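Local coordinates for protein ornithine carbamoyltransferase, anabolic (Campylobacter jejuni subsp. jejuni, PDB 3TPF) that catalyses the reversible transfer of the carbamoyl group from carbamoyl phosphate to L-ornithine, giving L-citrulline and phosphate in arginine biosynthesis, at residues Asp132-Lys141 and Asn253-Cys261. Sequence-based numbering, arbitrary orientation.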
loop_
_atom_site.group_PDB
_atom_site.type_symbol
_atom_site.label_atom_id
_atom_site.label_comp_id
_atom_site.label_asym_id
_atom_site.label_seq_id
_atom_site.Cartn_x
_atom_site.Cartn_y
_atom_site.Cartn_z
ATOM N N ASP B 132 6.211 -20.180 -16.398
ATOM C CA ASP B 132 5.833 -21.456 -16.966
ATOM C C ASP B 132 7.073 -22.174 -17.516
ATOM O O ASP B 132 7.357 -23.308 -17.165
ATOM C CB ASP B 132 4.777 -21.259 -18.068
ATOM C CG ASP B 132 3.422 -20.857 -17.507
ATOM O OD1 ASP B 132 3.286 -20.728 -16.250
ATOM O OD2 ASP B 132 2.422 -20.784 -18.303
ATOM N N LEU B 133 7.831 -21.479 -18.301
ATOM C CA LEU B 133 9.097 -22.013 -18.867
ATOM C C LEU B 133 10.041 -22.509 -17.805
ATOM O O LEU B 133 10.540 -23.635 -17.845
ATOM C CB LEU B 133 9.792 -20.907 -19.630
ATOM C CG LEU B 133 10.376 -21.211 -20.977
ATOM C CD1 LEU B 133 9.509 -22.151 -21.774
ATOM C CD2 LEU B 133 10.427 -19.882 -21.704
ATOM N N PHE B 134 10.240 -21.669 -16.801
ATOM C CA PHE B 134 11.145 -22.001 -15.670
ATOM C C PHE B 134 10.723 -23.328 -15.110
ATOM O O PHE B 134 11.561 -24.182 -14.717
ATOM C CB PHE B 134 10.993 -20.939 -14.576
ATOM C CG PHE B 134 11.817 -21.186 -13.353
ATOM C CD1 PHE B 134 13.086 -20.680 -13.265
ATOM C CD2 PHE B 134 11.320 -21.873 -12.291
ATOM C CE1 PHE B 134 13.884 -20.925 -12.151
ATOM C CE2 PHE B 134 12.124 -22.149 -11.172
ATOM C CZ PHE B 134 13.398 -21.658 -11.094
ATOM N N THR B 135 9.401 -23.467 -15.047
ATOM C CA THR B 135 8.794 -24.611 -14.356
ATOM C C THR B 135 8.944 -25.894 -15.146
ATOM O O THR B 135 9.256 -26.936 -14.614
ATOM C CB THR B 135 7.325 -24.366 -14.033
ATOM O OG1 THR B 135 7.234 -23.236 -13.149
ATOM C CG2 THR B 135 6.809 -25.577 -13.339
ATOM N N ILE B 136 8.765 -25.745 -16.443
ATOM C CA ILE B 136 8.986 -26.826 -17.380
ATOM C C ILE B 136 10.426 -27.360 -17.289
ATOM O O ILE B 136 10.664 -28.555 -17.279
ATOM C CB ILE B 136 8.716 -26.375 -18.820
ATOM C CG1 ILE B 136 7.217 -26.100 -19.010
ATOM C CG2 ILE B 136 9.197 -27.444 -19.774
ATOM C CD1 ILE B 136 6.922 -25.366 -20.279
ATOM N N LYS B 137 11.360 -26.451 -17.137
ATOM C CA LYS B 137 12.750 -26.827 -17.015
ATOM C C LYS B 137 12.999 -27.540 -15.690
ATOM O O LYS B 137 13.727 -28.515 -15.613
ATOM C CB LYS B 137 13.617 -25.583 -17.182
ATOM C CG LYS B 137 15.111 -25.783 -17.149
ATOM C CD LYS B 137 15.855 -24.619 -17.851
ATOM C CE LYS B 137 17.394 -24.881 -17.960
ATOM N NZ LYS B 137 18.281 -24.467 -16.807
ATOM N N GLU B 138 12.359 -27.058 -14.638
ATOM C CA GLU B 138 12.501 -27.678 -13.306
ATOM C C GLU B 138 11.922 -29.067 -13.229
ATOM O O GLU B 138 12.379 -29.903 -12.467
ATOM C CB GLU B 138 11.813 -26.841 -12.228
ATOM C CG GLU B 138 12.739 -26.177 -11.199
ATOM C CD GLU B 138 11.967 -25.663 -9.975
ATOM O OE1 GLU B 138 12.688 -25.519 -8.956
ATOM O OE2 GLU B 138 10.684 -25.414 -10.010
ATOM N N TRP B 139 10.915 -29.317 -14.034
ATOM C CA TRP B 139 10.263 -30.611 -13.997
ATOM C C TRP B 139 10.813 -31.533 -15.073
ATOM O O TRP B 139 10.172 -32.500 -15.489
ATOM C CB TRP B 139 8.764 -30.450 -14.065
ATOM C CG TRP B 139 8.272 -29.974 -12.725
ATOM C CD1 TRP B 139 8.523 -28.728 -12.107
ATOM C CD2 TRP B 139 7.472 -30.696 -11.801
ATOM N NE1 TRP B 139 7.899 -28.648 -10.876
ATOM C CE2 TRP B 139 7.249 -29.828 -10.663
ATOM C CE3 TRP B 139 6.903 -31.955 -11.824
ATOM C CZ2 TRP B 139 6.540 -30.215 -9.584
ATOM C CZ3 TRP B 139 6.185 -32.345 -10.760
ATOM C CH2 TRP B 139 5.997 -31.484 -9.626
ATOM N N ASN B 140 12.016 -31.203 -15.515
ATOM C CA ASN B 140 12.715 -31.970 -16.523
ATOM C C ASN B 140 11.821 -32.382 -17.716
ATOM O O ASN B 140 11.846 -33.499 -18.135
ATOM C CB ASN B 140 13.319 -33.193 -15.894
ATOM C CG ASN B 140 14.237 -32.838 -14.774
ATOM O OD1 ASN B 140 15.305 -32.274 -14.986
ATOM N ND2 ASN B 140 13.829 -33.154 -13.564
ATOM N N LYS B 141 11.051 -31.439 -18.228
ATOM C CA LYS B 141 10.220 -31.668 -19.396
ATOM C C LYS B 141 10.767 -30.895 -20.596
ATOM O O LYS B 141 10.071 -30.684 -21.582
ATOM C CB LYS B 141 8.751 -31.311 -19.147
ATOM C CG LYS B 141 8.117 -32.082 -17.998
ATOM C CD LYS B 141 7.718 -33.479 -18.397
ATOM C CE LYS B 141 7.538 -34.423 -17.217
ATOM N NZ LYS B 141 7.251 -35.823 -17.638
ATOM N N ASN B 253 1.210 -37.653 -23.032
ATOM C CA ASN B 253 2.219 -38.580 -22.626
ATOM C C ASN B 253 2.184 -38.867 -21.151
ATOM O O ASN B 253 1.586 -38.153 -20.356
ATOM C CB ASN B 253 3.613 -38.098 -22.983
ATOM C CG ASN B 253 3.825 -37.972 -24.425
ATOM O OD1 ASN B 253 3.121 -38.568 -25.270
ATOM N ND2 ASN B 253 4.837 -37.229 -24.735
ATOM N N LYS B 254 2.841 -39.966 -20.821
ATOM C CA LYS B 254 2.885 -40.438 -19.469
ATOM C C LYS B 254 3.618 -39.368 -18.686
ATOM O O LYS B 254 4.571 -38.778 -19.184
ATOM C CB LYS B 254 3.600 -41.774 -19.387
ATOM C CG LYS B 254 4.162 -42.073 -18.011
ATOM C CD LYS B 254 4.693 -43.484 -17.885
ATOM C CE LYS B 254 4.997 -43.772 -16.435
ATOM N NZ LYS B 254 5.933 -44.919 -16.468
ATOM N N ASP B 255 3.143 -39.122 -17.476
ATOM C CA ASP B 255 3.779 -38.190 -16.532
ATOM C C ASP B 255 3.832 -36.720 -16.971
ATOM O O ASP B 255 4.578 -35.890 -16.387
ATOM C CB ASP B 255 5.188 -38.675 -16.188
ATOM C CG ASP B 255 5.167 -39.941 -15.365
ATOM O OD1 ASP B 255 4.356 -40.021 -14.402
ATOM O OD2 ASP B 255 5.960 -40.836 -15.675
ATOM N N ALA B 256 3.002 -36.401 -17.958
ATOM C CA ALA B 256 2.874 -35.017 -18.475
ATOM C C ALA B 256 2.361 -34.123 -17.364
ATOM O O ALA B 256 1.507 -34.565 -16.581
ATOM C CB ALA B 256 1.928 -34.966 -19.680
ATOM N N ILE B 257 2.908 -32.921 -17.268
ATOM C CA ILE B 257 2.513 -31.943 -16.249
ATOM C C ILE B 257 1.438 -31.014 -16.762
ATOM O O ILE B 257 1.360 -30.746 -17.977
ATOM C CB ILE B 257 3.667 -31.081 -15.727
ATOM C CG1 ILE B 257 4.334 -30.301 -16.848
ATOM C CG2 ILE B 257 4.707 -31.924 -15.060
ATOM C CD1 ILE B 257 5.330 -29.278 -16.313
ATOM N N LEU B 258 0.568 -30.577 -15.854
ATOM C CA LEU B 258 -0.525 -29.658 -16.176
ATOM C C LEU B 258 -0.183 -28.274 -15.585
ATOM O O LEU B 258 0.052 -28.147 -14.402
ATOM C CB LEU B 258 -1.853 -30.151 -15.604
ATOM C CG LEU B 258 -3.036 -29.154 -15.685
ATOM C CD1 LEU B 258 -3.356 -28.878 -17.138
ATOM C CD2 LEU B 258 -4.209 -29.669 -14.890
ATOM N N LEU B 259 -0.154 -27.263 -16.412
ATOM C CA LEU B 259 0.112 -25.908 -15.972
ATOM C C LEU B 259 -1.138 -25.037 -16.128
ATOM O O LEU B 259 -1.907 -25.230 -17.059
ATOM C CB LEU B 259 1.226 -25.256 -16.776
ATOM C CG LEU B 259 2.637 -25.782 -16.610
ATOM C CD1 LEU B 259 3.568 -24.960 -17.452
ATOM C CD2 LEU B 259 3.016 -25.731 -15.086
ATOM N N HIS B 260 -1.364 -24.169 -15.148
ATOM C CA HIS B 260 -2.461 -23.226 -15.099
ATOM C C HIS B 260 -1.969 -21.978 -14.394
ATOM O O HIS B 260 -1.389 -22.069 -13.336
ATOM C CB HIS B 260 -3.616 -23.798 -14.300
ATOM C CG HIS B 260 -4.911 -23.060 -14.482
ATOM N ND1 HIS B 260 -5.028 -21.696 -14.329
ATOM C CD2 HIS B 260 -6.163 -23.515 -14.765
ATOM C CE1 HIS B 260 -6.289 -21.346 -14.540
ATOM N NE2 HIS B 260 -7.000 -22.431 -14.795
ATOM N N CYS B 261 -2.204 -20.807 -14.966
ATOM C CA CYS B 261 -1.639 -19.539 -14.401
ATOM C C CYS B 261 -2.407 -19.084 -13.200
ATOM O O CYS B 261 -1.875 -18.377 -12.364
ATOM C CB CYS B 261 -1.568 -18.377 -15.386
ATOM S SG CYS B 261 -3.173 -17.987 -16.141
#
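L259 sets its two methyl branches against one turn of the helix. Its CD1 meets CB of D132 at 3.9 Å. The same methyl lies 4.1 Å from CG1 of I136, while CD2 comes within 4.2 Å of CG2 of T135. The leucine runs past D132 and T135 in opposing directions but crosses I136 at about a right angle; these three residues, spaced i, i+3 and i+4, belong to one face of the helix. Two residues back along the strand, CG2 of I257 approaches the W139 ring obliquely, 3.9 Å from CE3. I257 holds CG1 between its backbone N and carbonyl carbon (chi1 59°), and its CD1 passes alongside K141 CG at 4.3 Å.

The polar link is at the far end, where K141 NZ donates to D255 O over 3.0 Å. The donor lies above the carbonyl plane, at a C=O...N angle of 111°, and not on a lone pair. D255 O belongs to the type II turn N253-A256 that leads into the strand. K141 is positioned by the Schellman motif closing the helix, with N140 at positive phi and K141 N bonded to I136 O.

Second-shell bonds fix the other end: D132 OD2 accepts from W162 NE1, and T135 OG1 bonds to G131 O and N288 ND2. D132 also lies beside Q128, which, like C261, is predicted to bind carbamoyl phosphate.

The axis of 132-138, the end of helix 126-138, runs nearly antiparallel to that of 257-260 (163°), with a closest approach of 10.3 Å. The contact probably ties the chain leaving the carbamoyl phosphate domain to an outermost strand of the five-stranded parallel sheet in the Rossmann-like ornithine-binding domain. Strand 217-220 is its sheet neighbour; W162 of helix 157-169 packs on I136, and V281 and E285 of helix 279-302 on W139 and L259.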